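Local coordinates for transaminase (PDB 5G0A), which catalyses S-selective, pyridoxal-5'-phosphate-dependent transfer of amino groups, as an omega-transaminase of the class-III aminotransferase family, at the interface of chains A and B. Residues are numbered along the deposited sequence; one frame, centred on the assembly and turned at random. Chains: chain A/B, Transaminase.

Contact 1: the interface of chains A and B. Residues chain A 22-25; chain B 87, 116, 325, 327.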
loop_
_atom_site.group_PDB
_atom_site.type_symbol
_atom_site.label_atom_id
_atom_site.label_comp_id
_atom_site.label_asym_id
_atom_site.label_seq_id
_atom_site.Cartn_x
_atom_site.Cartn_y
_atom_site.Cartn_z
ATOM N N MET A 22 -23.999 14.828 -12.319
ATOM C CA MET A 22 -23.614 14.563 -10.940
ATOM C C MET A 22 -23.253 15.840 -10.210
ATOM O O MET A 22 -22.581 16.706 -10.766
ATOM C CB MET A 22 -22.404 13.607 -10.882
ATOM C CG MET A 22 -22.745 12.221 -11.406
ATOM S SD MET A 22 -21.444 11.004 -11.136
ATOM C CE MET A 22 -21.682 10.705 -9.370
ATOM N N ARG A 23 -23.683 15.934 -8.956
ATOM C CA ARG A 23 -23.434 17.105 -8.135
ATOM C C ARG A 23 -22.029 17.059 -7.544
ATOM O O ARG A 23 -21.518 15.967 -7.256
ATOM C CB ARG A 23 -24.438 17.125 -6.972
ATOM C CG ARG A 23 -25.904 17.270 -7.366
ATOM C CD ARG A 23 -26.259 18.721 -7.690
ATOM N NE ARG A 23 -25.767 19.176 -9.006
ATOM C CZ ARG A 23 -26.376 18.921 -10.168
ATOM N NH1 ARG A 23 -27.523 18.215 -10.200
ATOM N NH2 ARG A 23 -25.847 19.378 -11.305
ATOM N N THR A 24 -21.422 18.238 -7.404
ATOM C CA THR A 24 -20.217 18.406 -6.584
ATOM C C THR A 24 -20.405 19.586 -5.633
ATOM O O THR A 24 -21.022 20.603 -5.992
ATOM C CB THR A 24 -18.931 18.601 -7.419
ATOM O OG1 THR A 24 -19.103 19.717 -8.307
ATOM C CG2 THR A 24 -18.575 17.290 -8.216
ATOM N N PHE A 25 -19.931 19.395 -4.398
ATOM C CA PHE A 25 -19.974 20.392 -3.312
ATOM C C PHE A 25 -21.374 20.688 -2.763
ATOM O O PHE A 25 -21.503 21.098 -1.611
ATOM C CB PHE A 25 -19.204 21.667 -3.677
ATOM C CG PHE A 25 -17.750 21.389 -3.999
ATOM C CD1 PHE A 25 -16.827 21.216 -2.973
ATOM C CD2 PHE A 25 -17.342 21.227 -5.320
ATOM C CE1 PHE A 25 -15.493 20.918 -3.260
ATOM C CE2 PHE A 25 -16.014 20.919 -5.627
ATOM C CZ PHE A 25 -15.096 20.762 -4.597
ATOM N N ASP B 87 -17.244 23.559 -13.267
ATOM C CA ASP B 87 -18.396 22.649 -13.194
ATOM C C ASP B 87 -19.496 23.140 -12.255
ATOM O O ASP B 87 -20.613 22.622 -12.301
ATOM C CB ASP B 87 -17.910 21.255 -12.752
ATOM C CG ASP B 87 -18.917 20.150 -13.040
ATOM O OD1 ASP B 87 -19.483 20.106 -14.167
ATOM O OD2 ASP B 87 -19.106 19.319 -12.123
ATOM N N ARG B 116 -20.977 12.465 -15.129
ATOM C CA ARG B 116 -19.965 13.481 -14.777
ATOM C C ARG B 116 -19.011 13.562 -15.939
ATOM O O ARG B 116 -18.406 12.550 -16.310
ATOM C CB ARG B 116 -19.175 13.130 -13.507
ATOM C CG ARG B 116 -17.947 14.047 -13.295
ATOM C CD ARG B 116 -17.624 14.238 -11.810
ATOM N NE ARG B 116 -16.379 15.017 -11.599
ATOM C CZ ARG B 116 -16.314 16.344 -11.590
ATOM N NH1 ARG B 116 -17.404 17.076 -11.831
ATOM N NH2 ARG B 116 -15.144 16.930 -11.377
ATOM N N TRP B 325 -20.045 16.176 -2.484
ATOM C CA TRP B 325 -18.895 15.439 -3.022
ATOM C C TRP B 325 -17.771 16.436 -3.292
ATOM O O TRP B 325 -17.934 17.332 -4.101
ATOM C CB TRP B 325 -19.297 14.740 -4.319
ATOM C CG TRP B 325 -18.246 13.838 -4.897
ATOM C CD1 TRP B 325 -17.183 13.258 -4.229
ATOM C CD2 TRP B 325 -18.218 13.317 -6.226
ATOM N NE1 TRP B 325 -16.485 12.424 -5.091
ATOM C CE2 TRP B 325 -17.091 12.456 -6.322
ATOM C CE3 TRP B 325 -19.029 13.505 -7.362
ATOM C CZ2 TRP B 325 -16.757 11.783 -7.508
ATOM C CZ3 TRP B 325 -18.703 12.836 -8.549
ATOM C CH2 TRP B 325 -17.579 11.969 -8.606
ATOM N N SER B 327 -15.027 17.045 -4.910
ATOM C CA SER B 327 -14.158 16.703 -6.039
ATOM C C SER B 327 -14.213 17.800 -7.082
ATOM O O SER B 327 -15.306 18.188 -7.536
ATOM C CB SER B 327 -14.598 15.370 -6.646
ATOM O OG SER B 327 -13.561 14.781 -7.436
HETATM O O HOH W 1 -16.475 20.111 -9.139
HETATM O O HOH W 2 -20.237 16.337 -12.449
HETATM O O HOH W 3 -21.050 19.110 -10.442
#
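The backbone N of A:Phe25, a residue with a positive phi of 69°, donates a hydrogen bond of 2.9 Å to the carbonyl O of B:Trp325, reaching it from above the carbonyl plane. That same oxygen also lies over the centre of the A:Phe25 ring, a packing contact; the N-H is what binds it. The rim of the ring, at CE2, meets B:Ser327 O. A:Thr24 points two branches at chain B. Its methyl CG2 sits over one face of the B:Arg116 guanidinium, 3.8 Å from NH1, and also touches the six-membered ring of B:Trp325. Its hydroxyl OG1 turns to water, with chi1 at 56° placing it between the backbone N and the carbonyl carbon. Water 1 joins OG1 to B:Ser327 O. Water 3 links OG1 and A:Met22 O to the carboxylate of B:Asp87. Water 2 bridges A:Met22 O to B:Asp87 OD2 and B:Arg116 NH1. Within chain B, B:Arg116 NH1 forms a salt bridge of 2.8 Å with B:Asp87 OD2; the carboxylate oxygen is in the guanidinium plane but is met from above its own plane. The pair is likely to place waters 2 and 3. A:Met22 bends at chi3 and brings CE to 3.8 Å from B:Trp325 CZ3. The site joins the loop following helix 10-20 of chain A to strands 112-118 and 324-325 of chain B.

Contact 2: the interface of chains A and B. Residues chain A 151, 164-166; chain B 130, 325-327.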
loop_
_atom_site.group_PDB
_atom_site.type_symbol
_atom_site.label_atom_id
_atom_site.label_comp_id
_atom_site.label_asym_id
_atom_site.label_seq_id
_atom_site.Cartn_x
_atom_site.Cartn_y
_atom_site.Cartn_z
ATOM N N TRP A 151 -6.512 15.781 -8.451
ATOM C CA TRP A 151 -7.536 14.891 -7.885
ATOM C C TRP A 151 -7.427 13.434 -8.332
ATOM O O TRP A 151 -8.061 12.553 -7.736
ATOM C CB TRP A 151 -8.944 15.445 -8.230
ATOM C CG TRP A 151 -9.214 15.382 -9.711
ATOM C CD1 TRP A 151 -8.876 16.332 -10.652
ATOM C CD2 TRP A 151 -9.814 14.299 -10.432
ATOM N NE1 TRP A 151 -9.247 15.901 -11.903
ATOM C CE2 TRP A 151 -9.827 14.665 -11.801
ATOM C CE3 TRP A 151 -10.343 13.060 -10.062
ATOM C CZ2 TRP A 151 -10.375 13.853 -12.794
ATOM C CZ3 TRP A 151 -10.871 12.226 -11.063
ATOM C CH2 TRP A 151 -10.867 12.625 -12.414
ATOM N N TYR A 164 -10.643 18.638 -0.100
ATOM C CA TYR A 164 -10.567 18.572 -1.555
ATOM C C TYR A 164 -10.025 17.238 -2.013
ATOM O O TYR A 164 -9.300 17.168 -3.008
ATOM C CB TYR A 164 -9.734 19.758 -2.109
ATOM C CG TYR A 164 -10.589 20.990 -2.234
ATOM C CD1 TYR A 164 -11.346 21.212 -3.394
ATOM C CD2 TYR A 164 -10.718 21.888 -1.172
ATOM C CE1 TYR A 164 -12.169 22.314 -3.500
ATOM C CE2 TYR A 164 -11.551 22.987 -1.275
ATOM C CZ TYR A 164 -12.283 23.179 -2.440
ATOM O OH TYR A 164 -13.096 24.285 -2.545
ATOM N N ARG A 165 -10.421 16.169 -1.326
ATOM C CA ARG A 165 -9.894 14.851 -1.645
ATOM C C ARG A 165 -10.939 13.871 -2.192
ATOM O O ARG A 165 -10.772 12.654 -2.079
ATOM C CB ARG A 165 -9.132 14.275 -0.434
ATOM C CG ARG A 165 -7.728 14.880 -0.244
ATOM C CD ARG A 165 -6.983 14.276 0.961
ATOM N NE ARG A 165 -7.023 12.813 0.887
ATOM C CZ ARG A 165 -6.212 12.055 0.142
ATOM N NH1 ARG A 165 -5.214 12.584 -0.558
ATOM N NH2 ARG A 165 -6.400 10.748 0.102
ATOM N N SER A 166 -11.960 14.439 -2.844
ATOM C CA SER A 166 -12.970 13.680 -3.606
ATOM C C SER A 166 -13.777 12.723 -2.732
ATOM O O SER A 166 -14.390 11.770 -3.233
ATOM C CB SER A 166 -12.342 12.959 -4.791
ATOM O OG SER A 166 -11.806 13.946 -5.682
ATOM N N ASN B 130 -13.500 5.909 -8.016
ATOM C CA ASN B 130 -13.861 6.678 -6.834
ATOM C C ASN B 130 -15.332 6.473 -6.451
ATOM O O ASN B 130 -15.667 6.264 -5.265
ATOM C CB ASN B 130 -13.577 8.173 -7.058
ATOM C CG ASN B 130 -12.088 8.478 -7.163
ATOM O OD1 ASN B 130 -11.251 7.618 -6.866
ATOM N ND2 ASN B 130 -11.744 9.703 -7.584
ATOM N N TRP B 325 -20.045 16.176 -2.484
ATOM C CA TRP B 325 -18.895 15.439 -3.022
ATOM C C TRP B 325 -17.771 16.436 -3.292
ATOM O O TRP B 325 -17.934 17.332 -4.101
ATOM C CB TRP B 325 -19.297 14.740 -4.319
ATOM C CG TRP B 325 -18.246 13.838 -4.897
ATOM C CD1 TRP B 325 -17.183 13.258 -4.229
ATOM C CD2 TRP B 325 -18.218 13.317 -6.226
ATOM N NE1 TRP B 325 -16.485 12.424 -5.091
ATOM C CE2 TRP B 325 -17.091 12.456 -6.322
ATOM C CE3 TRP B 325 -19.029 13.505 -7.362
ATOM C CZ2 TRP B 325 -16.757 11.783 -7.508
ATOM C CZ3 TRP B 325 -18.703 12.836 -8.549
ATOM C CH2 TRP B 325 -17.579 11.969 -8.606
ATOM N N GLU B 326 -16.644 16.271 -2.595
ATOM C CA GLU B 326 -15.582 17.285 -2.571
ATOM C C GLU B 326 -14.553 17.020 -3.665
ATOM O O GLU B 326 -13.353 16.818 -3.385
ATOM C CB GLU B 326 -14.899 17.269 -1.211
ATOM C CG GLU B 326 -15.839 17.722 -0.082
ATOM C CD GLU B 326 -15.157 17.695 1.274
ATOM O OE1 GLU B 326 -14.573 16.656 1.610
ATOM O OE2 GLU B 326 -15.225 18.695 2.023
ATOM N N SER B 327 -15.027 17.045 -4.910
ATOM C CA SER B 327 -14.158 16.703 -6.039
ATOM C C SER B 327 -14.213 17.800 -7.082
ATOM O O SER B 327 -15.306 18.188 -7.536
ATOM C CB SER B 327 -14.598 15.370 -6.646
ATOM O OG SER B 327 -13.561 14.781 -7.436
HETATM O O HOH W 4 -12.579 15.117 0.295
HETATM O O HOH W 5 -8.943 10.024 -7.980
#
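A:Ser166 carries OG anti to its carbonyl carbon (chi1 -63°), while B:Ser327 has OG swung away from its own backbone N (chi1 -161°), and the two hydroxyls meet across the dimer interface of this class-III aminotransferase. A:Ser166 OG and B:Ser327 OG are hydrogen bonded at 2.6 Å; which one donates is not decided. A:Ser166 CB packs 3.8 Å from B:Ser327 CB. The backbone of A:Ser166 is gripped as well. Its N donates to B:Glu326 O at 2.8 Å, coming from above the carbonyl plane. Its O accepts from the indole NE1 of B:Trp325 at 2.9 Å. This oxygen lies at the indole edge, in the ring plane, but the N-H approaches from above the plane of the carbonyl. B:Ser327 CB covers one face of the same indole, toward its rim. Water extends the contact on both flanks. Water 4 joins A:Arg165 N to the carboxylate oxygen OE1 of B:Glu326. A:Trp151 directly follows the cofactor-pocket residues A:Tyr148 to A:Gly150, so the contact may help to steady that pocket. Water 5 lies 2.8 Å from the amide ND2 of B:Asn130, on helix 121-136, in a nearly straight bond, and also binds A:Trp151 O.

Contact 3: the interface of chains A and B. Residues chain A 319-320, 323-325; chain B 167-169.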
loop_
_atom_site.group_PDB
_atom_site.type_symbol
_atom_site.label_atom_id
_atom_site.label_comp_id
_atom_site.label_asym_id
_atom_site.label_seq_id
_atom_site.Cartn_x
_atom_site.Cartn_y
_atom_site.Cartn_z
ATOM N N PHE A 319 18.177 11.393 -19.622
ATOM C CA PHE A 319 17.872 10.044 -19.123
ATOM C C PHE A 319 16.651 9.417 -19.813
ATOM O O PHE A 319 16.718 8.299 -20.331
ATOM C CB PHE A 319 17.700 10.098 -17.588
ATOM C CG PHE A 319 17.113 8.850 -16.996
ATOM C CD1 PHE A 319 17.933 7.801 -16.591
ATOM C CD2 PHE A 319 15.727 8.728 -16.835
ATOM C CE1 PHE A 319 17.380 6.642 -16.037
ATOM C CE2 PHE A 319 15.177 7.576 -16.298
ATOM C CZ PHE A 319 15.999 6.539 -15.890
ATOM N N MET A 320 15.541 10.153 -19.887
ATOM C CA MET A 320 14.334 9.582 -20.479
ATOM C C MET A 320 14.540 9.244 -21.965
ATOM O O MET A 320 14.049 8.233 -22.465
ATOM C CB MET A 320 13.137 10.519 -20.279
ATOM C CG MET A 320 12.780 10.733 -18.813
ATOM S SD MET A 320 12.066 9.273 -18.017
ATOM C CE MET A 320 10.511 9.125 -18.876
ATOM N N HIS A 323 15.642 5.678 -23.158
ATOM C CA HIS A 323 14.754 4.531 -23.012
ATOM C C HIS A 323 13.502 4.645 -23.874
ATOM O O HIS A 323 13.172 5.724 -24.377
ATOM C CB HIS A 323 14.332 4.395 -21.541
ATOM C CG HIS A 323 15.480 4.372 -20.577
ATOM N ND1 HIS A 323 16.038 5.514 -20.044
ATOM C CD2 HIS A 323 16.183 3.337 -20.062
ATOM C CE1 HIS A 323 17.033 5.183 -19.240
ATOM N NE2 HIS A 323 17.148 3.870 -19.241
ATOM N N ARG A 324 12.795 3.528 -24.017
ATOM C CA ARG A 324 11.486 3.522 -24.629
ATOM C C ARG A 324 10.464 3.623 -23.490
ATOM O O ARG A 324 10.385 2.740 -22.642
ATOM C CB ARG A 324 11.294 2.241 -25.439
ATOM C CG ARG A 324 12.270 2.093 -26.601
ATOM C CD ARG A 324 12.018 0.779 -27.323
ATOM N NE ARG A 324 12.663 0.691 -28.635
ATOM C CZ ARG A 324 12.918 -0.464 -29.256
ATOM N NH1 ARG A 324 12.624 -1.625 -28.673
ATOM N NH2 ARG A 324 13.484 -0.464 -30.460
ATOM N N TRP A 325 9.709 4.718 -23.475
ATOM C CA TRP A 325 8.749 4.973 -22.401
ATOM C C TRP A 325 7.381 4.582 -22.857
ATOM O O TRP A 325 6.849 5.174 -23.800
ATOM C CB TRP A 325 8.772 6.453 -22.053
ATOM C CG TRP A 325 8.006 6.868 -20.817
ATOM C CD1 TRP A 325 7.624 6.091 -19.767
ATOM C CD2 TRP A 325 7.606 8.201 -20.500
ATOM N NE1 TRP A 325 6.975 6.867 -18.804
ATOM C CE2 TRP A 325 6.952 8.164 -19.243
ATOM C CE3 TRP A 325 7.727 9.431 -21.169
ATOM C CZ2 TRP A 325 6.417 9.313 -18.639
ATOM C CZ3 TRP A 325 7.181 10.573 -20.566
ATOM C CH2 TRP A 325 6.559 10.499 -19.289
ATOM N N GLY B 167 6.172 2.406 -17.763
ATOM C CA GLY B 167 7.546 2.080 -17.364
ATOM C C GLY B 167 8.519 2.315 -18.499
ATOM O O GLY B 167 8.146 2.792 -19.575
ATOM N N LEU B 168 9.780 1.975 -18.242
ATOM C CA LEU B 168 10.842 2.129 -19.217
ATOM C C LEU B 168 11.350 0.786 -19.657
ATOM O O LEU B 168 11.543 -0.117 -18.843
ATOM C CB LEU B 168 11.996 2.907 -18.612
ATOM C CG LEU B 168 11.669 4.347 -18.196
ATOM C CD1 LEU B 168 12.865 4.944 -17.472
ATOM C CD2 LEU B 168 11.249 5.237 -19.375
ATOM N N VAL B 169 11.555 0.648 -20.954
ATOM C CA VAL B 169 12.186 -0.572 -21.453
ATOM C C VAL B 169 13.397 -0.175 -22.285
ATOM O O VAL B 169 13.611 1.017 -22.564
ATOM C CB VAL B 169 11.206 -1.499 -22.212
ATOM C CG1 VAL B 169 10.180 -2.110 -21.254
ATOM C CG2 VAL B 169 10.506 -0.760 -23.344
#
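B:Leu168 reaches from a short strand of chain B into a pocket of chain A side chains. Its CB lies 4.0 Å from A:His323 CB. CG stands anti to the carbonyl carbon (chi1 -63°) and sends its two methyls apart. CD1 meets the CE2-CZ rim of the A:Phe319 ring obliquely, above its plane, 3.7 Å from CE2, and also lies over one face of the A:His323 imidazole, toward its rim. CD2 turns the other way, to A:Trp325, where it is 3.7 Å from CD1 of the indole, and to the methyl CE of A:Met320. That methyl in turn covers the middle of one indole face. The A:His323 ring is set by a bond within its own chain: ND1 donates to A:Phe319 O, near the end of helix 314-321, at 2.9 Å. A:His323 CE1 lies over one face of the A:Phe319 ring, toward the rim. Replacing A:His323 with an alanine would probably leave A:Phe319 O without this donor and open a gap beside B:Leu168 CD1. The backbones pair as a short antiparallel ladder, A:Arg324 with B:Val169 and A:Trp325 with B:Leu168. A:Arg324 N donates to B:Val169 O at 3.0 Å, and B:Val169 N returns a bond to A:Arg324 O. Beside this pair, B:Val169 CG2 packs 3.7 Å from A:Arg324 CB.

Contact 1 and contact 2 are neighbours, with C-alpha centres about 8 Å apart, and they share B:Trp325 and B:Ser327. One chain B segment thus faces two parts of chain A. The C-alpha centre of contact 3 is about 37 Å from that of contact 1 and about 32 Å from that of contact 2. It uses the same strand, 324-325, but from chain A. The interface is two-fold symmetric, so each strand 324-325 takes part in all three kinds of contact, and the loop after it in contacts 1 and 2. The segment after the 3-10 helix 162-164 is likewise used in contacts 2 and 3. Such reciprocal pairing fits this family's typical dimer.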